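Local coordinates for cypemycin cysteine dehydrogenase (decarboxylating) (Streptomyces sp, PDB 6JDD), which catalyses the FAD-dependent oxidative decarboxylation of the C-terminal cysteine of the cypemycin precursor peptide, a step in forming its aminovinyl-cysteine group, at residues F90-A95 and M114-T119; A121-A126 and P147-A152; H12-G17 and S43-A48. All blocks are in the same frame, centred on the assembly; numbering follows the deposited sequence.

Contact 1: F90-A95 and M114-T119. With FAD (flavin-adenine dinucleotide), chain B.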
loop_
_atom_site.group_PDB
_atom_site.type_symbol
_atom_site.label_atom_id
_atom_site.label_comp_id
_atom_site.label_asym_id
_atom_site.label_seq_id
_atom_site.Cartn_x
_atom_site.Cartn_y
_atom_site.Cartn_z
ATOM N N PHE A 90 23.700 -13.137 30.650
ATOM C CA PHE A 90 22.525 -12.521 29.994
ATOM C C PHE A 90 21.956 -11.473 30.936
ATOM O O PHE A 90 21.636 -11.805 32.060
ATOM C CB PHE A 90 21.476 -13.574 29.663
ATOM C CG PHE A 90 21.918 -14.552 28.620
ATOM C CD1 PHE A 90 22.750 -15.603 28.941
ATOM C CD2 PHE A 90 21.537 -14.387 27.305
ATOM C CE1 PHE A 90 23.168 -16.495 27.969
ATOM C CE2 PHE A 90 21.937 -15.295 26.337
ATOM C CZ PHE A 90 22.756 -16.344 26.670
ATOM N N LEU A 91 21.940 -10.226 30.496
ATOM C CA LEU A 91 21.449 -9.097 31.317
ATOM C C LEU A 91 20.169 -8.612 30.652
ATOM O O LEU A 91 20.232 -8.241 29.499
ATOM C CB LEU A 91 22.496 -7.979 31.416
ATOM C CG LEU A 91 23.925 -8.437 31.694
ATOM C CD1 LEU A 91 24.909 -7.280 31.559
ATOM C CD2 LEU A 91 24.047 -9.064 33.080
ATOM N N VAL A 92 19.057 -8.638 31.367
ATOM C CA VAL A 92 17.786 -8.028 30.906
ATOM C C VAL A 92 17.744 -6.587 31.427
ATOM O O VAL A 92 17.539 -6.375 32.602
ATOM C CB VAL A 92 16.585 -8.882 31.334
ATOM C CG1 VAL A 92 15.298 -8.393 30.692
ATOM C CG2 VAL A 92 16.811 -10.351 30.993
ATOM N N PHE A 93 17.991 -5.639 30.535
ATOM C CA PHE A 93 18.439 -4.270 30.873
ATOM C C PHE A 93 17.815 -3.294 29.893
ATOM O O PHE A 93 18.234 -3.257 28.742
ATOM C CB PHE A 93 19.965 -4.193 30.799
ATOM C CG PHE A 93 20.536 -2.871 31.235
ATOM C CD1 PHE A 93 20.440 -2.463 32.554
ATOM C CD2 PHE A 93 21.154 -2.039 30.328
ATOM C CE1 PHE A 93 20.946 -1.243 32.961
ATOM C CE2 PHE A 93 21.664 -0.820 30.740
ATOM C CZ PHE A 93 21.561 -0.419 32.054
ATOM N N PRO A 94 16.724 -2.587 30.239
ATOM C CA PRO A 94 15.910 -2.892 31.410
ATOM C C PRO A 94 14.934 -4.060 31.230
ATOM O O PRO A 94 14.773 -4.544 30.120
ATOM C CB PRO A 94 15.083 -1.621 31.536
ATOM C CG PRO A 94 14.811 -1.255 30.112
ATOM C CD PRO A 94 16.128 -1.535 29.421
ATOM N N ALA A 95 14.305 -4.479 32.335
ATOM C CA ALA A 95 13.332 -5.588 32.348
ATOM C C ALA A 95 11.994 -5.050 32.774
ATOM O O ALA A 95 11.875 -4.624 33.874
ATOM C CB ALA A 95 13.772 -6.657 33.261
ATOM N N MET A 114 12.816 -17.757 24.392
ATOM C CA MET A 114 13.259 -19.161 24.227
ATOM C C MET A 114 14.682 -19.254 24.799
ATOM O O MET A 114 14.940 -20.109 25.619
ATOM C CB MET A 114 13.209 -19.590 22.752
ATOM C CG MET A 114 13.722 -21.001 22.474
ATOM S SD MET A 114 12.570 -22.220 23.095
ATOM C CE MET A 114 11.415 -22.297 21.718
ATOM N N MET A 115 15.533 -18.325 24.372
ATOM C CA MET A 115 16.959 -18.269 24.738
ATOM C C MET A 115 17.087 -18.205 26.258
ATOM O O MET A 115 17.822 -18.999 26.810
ATOM C CB MET A 115 17.552 -17.039 24.066
ATOM C CG MET A 115 19.028 -16.868 24.302
ATOM S SD MET A 115 19.603 -15.354 23.529
ATOM C CE MET A 115 18.856 -14.099 24.557
ATOM N N LEU A 116 16.356 -17.304 26.908
ATOM C CA LEU A 116 16.457 -17.089 28.360
ATOM C C LEU A 116 15.878 -18.315 29.100
ATOM O O LEU A 116 16.368 -18.626 30.175
ATOM C CB LEU A 116 15.748 -15.785 28.746
ATOM C CG LEU A 116 16.429 -14.509 28.260
ATOM C CD1 LEU A 116 15.677 -13.282 28.702
ATOM C CD2 LEU A 116 17.854 -14.420 28.729
ATOM N N GLN A 117 14.850 -18.984 28.549
ATOM C CA GLN A 117 14.339 -20.236 29.145
ATOM C C GLN A 117 15.438 -21.312 29.093
ATOM O O GLN A 117 15.513 -22.106 30.045
ATOM C CB GLN A 117 13.090 -20.777 28.431
ATOM C CG GLN A 117 11.790 -19.956 28.589
ATOM C CD GLN A 117 11.351 -19.661 30.005
ATOM O OE1 GLN A 117 11.715 -20.375 30.949
ATOM N NE2 GLN A 117 10.561 -18.598 30.162
ATOM N N LEU A 118 16.255 -21.388 28.045
ATOM C CA LEU A 118 17.109 -22.576 27.830
ATOM C C LEU A 118 18.508 -22.349 28.407
ATOM O O LEU A 118 19.236 -23.320 28.651
ATOM C CB LEU A 118 17.155 -22.925 26.340
ATOM C CG LEU A 118 15.826 -23.300 25.691
ATOM C CD1 LEU A 118 16.041 -23.634 24.243
ATOM C CD2 LEU A 118 15.208 -24.480 26.374
ATOM N N THR A 119 18.902 -21.117 28.654
ATOM C CA THR A 119 20.291 -20.877 29.095
ATOM C C THR A 119 20.463 -21.455 30.507
ATOM O O THR A 119 19.501 -21.421 31.304
ATOM C CB THR A 119 20.684 -19.404 28.995
ATOM O OG1 THR A 119 22.074 -19.299 29.301
ATOM C CG2 THR A 119 19.882 -18.540 29.938
HETATM P PA FAD B . 1.307 -18.971 17.689
HETATM O O1A FAD B . -0.172 -18.839 17.534
HETATM O O2A FAD B . 2.168 -18.742 16.492
HETATM O O5B FAD B . 1.802 -18.025 18.887
HETATM C C5B FAD B . 2.219 -16.672 18.575
HETATM C C4B FAD B . 2.084 -15.812 19.809
HETATM O O4B FAD B . 1.356 -14.604 19.469
HETATM C C3B FAD B . 1.322 -16.438 20.985
HETATM O O3B FAD B . 1.882 -16.044 22.231
HETATM C C2B FAD B . -0.091 -15.877 20.801
HETATM O O2B FAD B . -0.827 -15.845 22.005
HETATM C C1B FAD B . 0.218 -14.475 20.290
HETATM N N9A FAD B . -0.855 -13.892 19.494
HETATM C C8A FAD B . -2.205 -14.106 19.620
HETATM N N7A FAD B . -2.908 -13.426 18.744
HETATM C C5A FAD B . -1.963 -12.726 18.002
HETATM C C6A FAD B . -2.073 -11.827 16.924
HETATM N N6A FAD B . -3.230 -11.462 16.379
HETATM N N1A FAD B . -0.924 -11.313 16.424
HETATM C C2A FAD B . 0.239 -11.684 16.977
HETATM N N3A FAD B . 0.463 -12.519 17.988
HETATM C C4A FAD B . -0.696 -13.009 18.460
HETATM N N1 FAD B . 9.560 -23.939 19.445
HETATM C C2 FAD B . 9.374 -25.135 20.049
HETATM O O2 FAD B . 8.750 -25.220 21.109
HETATM N N3 FAD B . 9.862 -26.290 19.525
HETATM C C4 FAD B . 10.572 -26.312 18.350
HETATM O O4 FAD B . 10.992 -27.374 17.914
HETATM C C4X FAD B . 10.786 -25.086 17.690
HETATM N N5 FAD B . 11.460 -25.088 16.569
HETATM C C5X FAD B . 11.655 -23.884 15.946
HETATM C C6 FAD B . 12.377 -23.867 14.740
HETATM C C7 FAD B . 12.611 -22.695 14.061
HETATM C C7M FAD B . 13.389 -22.713 12.771
HETATM C C8 FAD B . 12.114 -21.476 14.585
HETATM C C8M FAD B . 12.357 -20.179 13.858
HETATM C C9 FAD B . 11.403 -21.480 15.768
HETATM C C9A FAD B . 11.160 -22.673 16.468
HETATM N N10 FAD B . 10.446 -22.712 17.665
HETATM C C10 FAD B . 10.235 -23.913 18.316
HETATM C "C1'" FAD B . 9.914 -21.465 18.242
HETATM C "C2'" FAD B . 8.433 -21.293 17.960
HETATM O "O2'" FAD B . 8.228 -21.113 16.562
HETATM C "C3'" FAD B . 7.867 -20.087 18.714
HETATM O "O3'" FAD B . 7.875 -20.360 20.112
HETATM C "C4'" FAD B . 6.449 -19.704 18.286
HETATM O "O4'" FAD B . 6.018 -18.560 19.025
HETATM C "C5'" FAD B . 5.461 -20.830 18.485
HETATM O "O5'" FAD B . 4.114 -20.342 18.239
HETATM P P FAD B . 2.905 -21.392 18.149
HETATM O O1P FAD B . 2.969 -22.290 19.340
HETATM O O2P FAD B . 2.907 -22.000 16.785
HETATM O O3P FAD B . 1.635 -20.421 18.290
#
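Phe90 and Met115 meet in a Met-aromatic contact, with Phe90 CE2 3.7 Å from Met115 SD. The sulfur stands oblique to the ring; Met115 SD lies 4.9 Å from the Phe90 ring centroid. The Met115 chain is extended as far as SD and bends at chi3 (70°). That bend turns CE back to the ring, where Met115 CE lies 3.8 Å from Phe90 CD2. Phe90 CG is anti to the carbonyl carbon (chi1 -67°), which sends CG toward the helix. Leu116 slides past Phe90 in the opposite direction, and Leu116 CD2 is 3.8 Å from Phe90 CB. Thr119, just past the helix end, lays CG2 over one face of the ring. Its hydroxyl stands on the same side, obliquely to the ring, and Thr119 OG1 is 3.3 Å from Phe90 CE1. That hydroxyl is hydrogen-bonded to Ala121 N. An alanine in place of Phe90 would probably open a gap beside Met115 and Thr119 and set the end of Met115 free to turn.

The packing is close round the Phe90 ring and thinner further along the strand. There Val92 CG2 makes a single approach, 3.9 Å from Leu116 CD1. No hydrogen bond crosses between the segments. The far side of the helix faces another subunit. Met114 CE reaches 3.4 Å from N1 of the FAD bound by a second subunit. Leu118 is partly exposed and packs on Gly131 of that subunit. Gln117 OE1 bonds to Asn133 of the same neighbour.

The contact holds helix 111-118 against one face of the central parallel sheet. Strand 90-95 runs there between strands 10-15 and 123-127. Met115 also touches His12 of the first, and Leu116 touches Leu123 of the second. On the opposite face of the sheet, Leu91 packs on helix 172-185.

Contact 2: A121-A126 and P147-A152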
loop_
_atom_site.group_PDB
_atom_site.type_symbol
_atom_site.label_atom_id
_atom_site.label_comp_id
_atom_site.label_asym_id
_atom_site.label_seq_id
_atom_site.Cartn_x
_atom_site.Cartn_y
_atom_site.Cartn_z
ATOM N N ALA A 121 23.491 -20.207 31.794
ATOM C CA ALA A 121 24.425 -19.131 32.179
ATOM C C ALA A 121 23.739 -18.207 33.186
ATOM O O ALA A 121 22.509 -18.150 33.292
ATOM C CB ALA A 121 24.893 -18.366 30.955
ATOM N N PRO A 122 24.532 -17.432 33.959
ATOM C CA PRO A 122 23.976 -16.391 34.818
ATOM C C PRO A 122 23.058 -15.441 34.038
ATOM O O PRO A 122 23.409 -14.972 33.016
ATOM C CB PRO A 122 25.217 -15.645 35.307
ATOM C CG PRO A 122 26.354 -16.633 35.165
ATOM C CD PRO A 122 26.001 -17.502 33.987
ATOM N N LEU A 123 21.867 -15.235 34.573
ATOM C CA LEU A 123 20.801 -14.391 33.997
ATOM C C LEU A 123 20.469 -13.337 35.025
ATOM O O LEU A 123 19.932 -13.694 36.039
ATOM C CB LEU A 123 19.570 -15.261 33.744
ATOM C CG LEU A 123 18.569 -14.724 32.726
ATOM C CD1 LEU A 123 17.662 -15.819 32.256
ATOM C CD2 LEU A 123 17.747 -13.590 33.295
ATOM N N VAL A 124 20.784 -12.087 34.753
ATOM C CA VAL A 124 20.545 -10.970 35.705
ATOM C C VAL A 124 19.455 -10.067 35.156
ATOM O O VAL A 124 19.486 -9.717 34.004
ATOM C CB VAL A 124 21.816 -10.174 35.980
ATOM C CG1 VAL A 124 21.593 -9.182 37.101
ATOM C CG2 VAL A 124 22.975 -11.100 36.296
ATOM N N ILE A 125 18.557 -9.678 36.035
ATOM C CA ILE A 125 17.325 -8.943 35.668
ATOM C C ILE A 125 17.398 -7.564 36.305
ATOM O O ILE A 125 17.301 -7.452 37.557
ATOM C CB ILE A 125 16.063 -9.705 36.087
ATOM C CG1 ILE A 125 16.069 -11.104 35.489
ATOM C CG2 ILE A 125 14.825 -8.912 35.689
ATOM C CD1 ILE A 125 14.884 -11.942 35.858
ATOM N N ALA A 126 17.540 -6.572 35.445
ATOM C CA ALA A 126 17.569 -5.165 35.838
ATOM C C ALA A 126 16.152 -4.635 35.665
ATOM O O ALA A 126 15.883 -3.893 34.727
ATOM C CB ALA A 126 18.593 -4.447 35.028
ATOM N N PRO A 147 18.306 -21.765 39.286
ATOM C CA PRO A 147 19.467 -21.383 40.073
ATOM C C PRO A 147 20.258 -20.259 39.403
ATOM O O PRO A 147 20.901 -19.533 40.058
ATOM C CB PRO A 147 20.243 -22.705 40.186
ATOM C CG PRO A 147 19.860 -23.507 38.925
ATOM C CD PRO A 147 18.444 -23.078 38.613
ATOM N N ASN A 148 20.154 -20.106 38.095
ATOM C CA ASN A 148 21.001 -19.129 37.361
ATOM C C ASN A 148 20.377 -17.727 37.362
ATOM O O ASN A 148 21.010 -16.825 36.865
ATOM C CB ASN A 148 21.298 -19.655 35.961
ATOM C CG ASN A 148 20.059 -20.012 35.159
ATOM O OD1 ASN A 148 19.074 -20.530 35.707
ATOM N ND2 ASN A 148 20.128 -19.789 33.838
ATOM N N VAL A 149 19.172 -17.529 37.880
ATOM C CA VAL A 149 18.484 -16.219 37.730
ATOM C C VAL A 149 18.681 -15.380 38.981
ATOM O O VAL A 149 18.425 -15.893 40.033
ATOM C CB VAL A 149 17.001 -16.466 37.470
ATOM C CG1 VAL A 149 16.196 -15.201 37.567
ATOM C CG2 VAL A 149 16.828 -17.148 36.144
ATOM N N GLU A 150 19.027 -14.110 38.841
ATOM C CA GLU A 150 19.048 -13.120 39.949
ATOM C C GLU A 150 18.498 -11.780 39.473
ATOM O O GLU A 150 18.602 -11.470 38.301
ATOM C CB GLU A 150 20.462 -12.870 40.467
ATOM C CG GLU A 150 20.907 -13.970 41.397
ATOM C CD GLU A 150 22.199 -13.766 42.178
ATOM O OE1 GLU A 150 22.644 -12.579 42.390
ATOM O OE2 GLU A 150 22.759 -14.809 42.591
ATOM N N PHE A 151 18.009 -10.980 40.406
ATOM C CA PHE A 151 17.687 -9.560 40.177
ATOM C C PHE A 151 18.910 -8.740 40.540
ATOM O O PHE A 151 19.606 -9.066 41.426
ATOM C CB PHE A 151 16.442 -9.171 40.964
ATOM C CG PHE A 151 15.187 -9.748 40.359
ATOM C CD1 PHE A 151 14.821 -11.061 40.611
ATOM C CD2 PHE A 151 14.401 -8.969 39.521
ATOM C CE1 PHE A 151 13.699 -11.580 39.995
ATOM C CE2 PHE A 151 13.266 -9.474 38.941
ATOM C CZ PHE A 151 12.910 -10.776 39.194
ATOM N N ALA A 152 19.154 -7.687 39.798
ATOM C CA ALA A 152 20.367 -6.872 39.947
ATOM C C ALA A 152 20.250 -6.150 41.271
ATOM O O ALA A 152 19.133 -5.960 41.738
ATOM C CB ALA A 152 20.485 -5.887 38.801
#
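The Phe151 ring has Ile125 over one face. Ile125 CB makes a CH-pi contact, 4.2 Å from the Phe151 ring centroid. Ile125 CD1 lies over the same ring but offset toward its rim. Between the two side chains the closest pair is Ile125 CG2 and Phe151 CE2, at 3.6 Å. The two side chains lie side by side and point the same way. A bound di(hydroxyethyl)ether lies about 4 Å from the Phe151 side chain. The other flat group is the Asn148 amide. Its ND2 donates to Ala121 O at 2.9 Å, and the acceptor lies close to the amide plane. Asn148 CG sits between the backbone N and the carbonyl carbon (chi1 55°), which brings CG toward the loop before strand 123-127. ND2 also makes a weak bond to Thr119 O.

The backbones form a parallel ladder. Glu150 N donates to Leu123 O, Ile125 N to Glu150 O, and Ala152 N to Ile125 O. Val149 packs between Leu123 and Ile125, with Val149 CG1 3.9 Å from Ile125 CD1. On the other face, Val124 CG1 touches Ala152 CB at 3.9 Å.

Glu150 turns its carboxylate away to a salt bridge with Arg181. The two strands and helix 134-142 form a beta-alpha-beta unit. Ile125 and Phe151 pack on helix 97-104. Val124 and Glu150 face helix 172-185, and strand 149-151 is outermost in this chain's sheet.

Contact 3: H12-G17 and S43-A48. With FAD (flavin-adenine dinucleotide), chain C.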
loop_
_atom_site.group_PDB
_atom_site.type_symbol
_atom_site.label_atom_id
_atom_site.label_comp_id
_atom_site.label_asym_id
_atom_site.label_seq_id
_atom_site.Cartn_x
_atom_site.Cartn_y
_atom_site.Cartn_z
ATOM N N HIS A 12 25.458 -10.917 26.594
ATOM C CA HIS A 12 24.250 -10.582 25.825
ATOM C C HIS A 12 23.386 -9.657 26.660
ATOM O O HIS A 12 23.202 -9.946 27.851
ATOM C CB HIS A 12 23.449 -11.829 25.495
ATOM C CG HIS A 12 22.273 -11.499 24.652
ATOM N ND1 HIS A 12 22.264 -11.714 23.303
ATOM C CD2 HIS A 12 21.095 -10.932 24.956
ATOM C CE1 HIS A 12 21.113 -11.309 22.819
ATOM N NE2 HIS A 12 20.399 -10.803 23.793
ATOM N N VAL A 13 22.901 -8.591 26.036
ATOM C CA VAL A 13 21.991 -7.612 26.671
ATOM C C VAL A 13 20.652 -7.736 25.961
ATOM O O VAL A 13 20.605 -7.638 24.759
ATOM C CB VAL A 13 22.537 -6.176 26.656
ATOM C CG1 VAL A 13 21.525 -5.242 27.251
ATOM C CG2 VAL A 13 23.848 -6.045 27.413
ATOM N N HIS A 14 19.605 -8.008 26.723
ATOM C CA HIS A 14 18.215 -8.080 26.231
ATOM C C HIS A 14 17.473 -6.849 26.728
ATOM O O HIS A 14 17.378 -6.657 27.962
ATOM C CB HIS A 14 17.561 -9.385 26.671
ATOM C CG HIS A 14 16.161 -9.527 26.189
ATOM N ND1 HIS A 14 15.837 -9.451 24.846
ATOM C CD2 HIS A 14 15.001 -9.685 26.856
ATOM C CE1 HIS A 14 14.531 -9.575 24.717
ATOM N NE2 HIS A 14 13.989 -9.689 25.937
ATOM N N VAL A 15 17.054 -6.014 25.786
ATOM C CA VAL A 15 16.477 -4.670 26.067
ATOM C C VAL A 15 14.969 -4.756 25.889
ATOM O O VAL A 15 14.532 -5.195 24.809
ATOM C CB VAL A 15 17.080 -3.608 25.137
ATOM C CG1 VAL A 15 16.624 -2.192 25.515
ATOM C CG2 VAL A 15 18.599 -3.719 25.084
ATOM N N THR A 16 14.195 -4.295 26.873
ATOM C CA THR A 16 12.709 -4.414 26.884
ATOM C C THR A 16 12.108 -3.018 27.039
ATOM O O THR A 16 12.818 -2.127 27.362
ATOM C CB THR A 16 12.212 -5.410 27.956
ATOM O OG1 THR A 16 12.296 -4.825 29.263
ATOM C CG2 THR A 16 12.928 -6.753 27.930
ATOM N N GLY A 17 10.794 -2.902 26.844
ATOM C CA GLY A 17 10.045 -1.673 26.519
ATOM C C GLY A 17 9.726 -0.823 27.720
ATOM O O GLY A 17 8.548 -0.509 27.982
ATOM N N SER A 43 19.822 -7.932 21.989
ATOM C CA SER A 43 18.464 -8.229 21.466
ATOM C C SER A 43 17.532 -7.108 21.933
ATOM O O SER A 43 17.730 -6.562 23.006
ATOM C CB SER A 43 17.974 -9.615 21.866
ATOM O OG SER A 43 17.882 -9.776 23.276
ATOM N N VAL A 44 16.574 -6.742 21.118
ATOM C CA VAL A 44 15.700 -5.589 21.433
ATOM C C VAL A 44 14.265 -6.000 21.114
ATOM O O VAL A 44 14.000 -6.428 20.014
ATOM C CB VAL A 44 16.115 -4.358 20.609
ATOM C CG1 VAL A 44 15.259 -3.166 20.943
ATOM C CG2 VAL A 44 17.573 -4.008 20.775
ATOM N N THR A 45 13.349 -5.824 22.042
ATOM C CA THR A 45 11.932 -6.204 21.850
ATOM C C THR A 45 11.305 -5.147 20.979
ATOM O O THR A 45 11.739 -4.013 21.000
ATOM C CB THR A 45 11.101 -6.324 23.133
ATOM O OG1 THR A 45 10.899 -5.048 23.757
ATOM C CG2 THR A 45 11.697 -7.319 24.101
ATOM N N PRO A 46 10.266 -5.514 20.208
ATOM C CA PRO A 46 9.499 -4.536 19.453
ATOM C C PRO A 46 9.170 -3.307 20.344
ATOM O O PRO A 46 9.379 -2.220 19.945
ATOM C CB PRO A 46 8.301 -5.394 19.040
ATOM C CG PRO A 46 8.897 -6.750 18.822
ATOM C CD PRO A 46 9.799 -6.896 20.025
ATOM N N ALA A 47 8.646 -3.533 21.543
ATOM C CA ALA A 47 8.267 -2.429 22.444
ATOM C C ALA A 47 9.485 -1.532 22.631
ATOM O O ALA A 47 9.372 -0.324 22.517
ATOM C CB ALA A 47 7.751 -2.965 23.758
ATOM N N ALA A 48 10.635 -2.099 22.962
ATOM C CA ALA A 48 11.846 -1.295 23.281
ATOM C C ALA A 48 12.272 -0.503 22.041
ATOM O O ALA A 48 12.881 0.560 22.170
ATOM C CB ALA A 48 12.958 -2.200 23.734
HETATM P PA FAD C . 7.422 -7.299 23.794
HETATM O O1A FAD C . 8.117 -8.325 22.960
HETATM O O2A FAD C . 7.269 -5.923 23.239
HETATM O O5B FAD C . 5.984 -7.858 24.234
HETATM C C5B FAD C . 4.840 -7.569 23.392
HETATM C C4B FAD C . 3.770 -8.606 23.632
HETATM O O4B FAD C . 3.321 -9.129 22.355
HETATM C C3B FAD C . 4.193 -9.830 24.456
HETATM O O3B FAD C . 3.133 -10.280 25.292
HETATM C C2B FAD C . 4.531 -10.859 23.374
HETATM O O2B FAD C . 4.416 -12.190 23.830
HETATM C C1B FAD C . 3.478 -10.530 22.322
HETATM N N9A FAD C . 3.860 -10.914 20.969
HETATM C C8A FAD C . 4.654 -11.968 20.589
HETATM N N7A FAD C . 4.806 -12.040 19.287
HETATM C C5A FAD C . 4.071 -10.972 18.786
HETATM C C6A FAD C . 3.834 -10.507 17.478
HETATM N N6A FAD C . 4.334 -11.080 16.387
HETATM N N1A FAD C . 3.050 -9.412 17.341
HETATM C C2A FAD C . 2.549 -8.839 18.444
HETATM N N3A FAD C . 2.703 -9.186 19.719
HETATM C C4A FAD C . 3.485 -10.274 19.819
HETATM N N1 FAD C . 6.508 -1.451 31.593
HETATM C C2 FAD C . 7.303 -1.782 32.636
HETATM O O2 FAD C . 7.279 -2.917 33.117
HETATM N N3 FAD C . 8.159 -0.890 33.201
HETATM C C4 FAD C . 8.267 0.402 32.746
HETATM O O4 FAD C . 9.050 1.172 33.284
HETATM C C4X FAD C . 7.455 0.785 31.660
HETATM N N5 FAD C . 7.545 2.011 31.214
HETATM C C5X FAD C . 6.745 2.359 30.158
HETATM C C6 FAD C . 6.829 3.673 29.664
HETATM C C7 FAD C . 6.056 4.092 28.607
HETATM C C7M FAD C . 6.172 5.508 28.104
HETATM C C8 FAD C . 5.156 3.183 27.999
HETATM C C8M FAD C . 4.300 3.619 26.839
HETATM C C9 FAD C . 5.065 1.890 28.475
HETATM C C9A FAD C . 5.851 1.454 29.554
HETATM N N10 FAD C . 5.784 0.156 30.059
HETATM C C10 FAD C . 6.579 -0.224 31.124
HETATM C "C1'" FAD C . 4.860 -0.819 29.454
HETATM C "C2'" FAD C . 5.572 -1.771 28.511
HETATM O "O2'" FAD C . 6.064 -1.053 27.384
HETATM C "C3'" FAD C . 4.629 -2.878 28.034
HETATM O "O3'" FAD C . 4.307 -3.729 29.130
HETATM C "C4'" FAD C . 5.201 -3.724 26.894
HETATM O "O4'" FAD C . 4.244 -4.711 26.503
HETATM C "C5'" FAD C . 6.496 -4.405 27.273
HETATM O "O5'" FAD C . 6.881 -5.332 26.222
HETATM P P FAD C . 8.337 -6.005 26.266
HETATM O O1P FAD C . 8.553 -6.575 27.628
HETATM O O2P FAD C . 9.326 -5.023 25.729
HETATM O O3P FAD C . 8.161 -7.203 25.214
#
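The FAD pocket includes the loops after strands 10-15 and 39-44, whose ends meet here through Val15 and Thr45. Thr45 N donates to Val15 O, continuing the parallel ladder past the strand end. Thr45 OG1 accepts from Ala48 N at 3.1 Å, an ST motif. The same hydroxyl donates to FAD O2P. Gly17 N also donates to FAD O2P, 2.8 Å away. Ala47 N bonds to FAD O2A, 3.2 Å away. Gly17 O accepts from the ribityl O2'. Both phosphates are therefore gripped where the two loops converge.

Further back, Ser43 OG is held between two imidazole edges. It is hydrogen-bonded to His12 NE2 at 2.8 Å and to His14 ND1 at 2.6 Å. Ser43 OG takes the position between the backbone N and the carbonyl carbon (chi1 61°), which brings it to both rings. His12 ND1 bonds to Ser84 OG on its other side. His14 CE1 touches Thr45 CG2 at 3.7 Å.

The two strands and helix 24-34 make a beta-alpha-beta crossover. Binding phosphates at the C-terminal ends of parallel strands is typical of Rossmann-like flavoproteins.

In the fold
All three contacts belong to one parallel six-stranded sheet. Contacts 1 and 3 are buried, and contact 2 is partly buried at the sheet's margin. Contacts 2 and 3 pair neighbouring strands on opposite sides of the chain's centre and do not touch. Contact 1 lies between them and touches both: strand 90-95 pairs with strand 10-15 on one side and 123-127 on the other. Contact 1 packs a helix on the sheet by apolar and sulfur-aromatic contacts. Contact 2 is mainly a backbone ladder with apolar side chains. Contact 3 adds buried polar groups and cofactor bonds. Thr16 OG1 of contact 3 bonds to Pro94 O of contact 1.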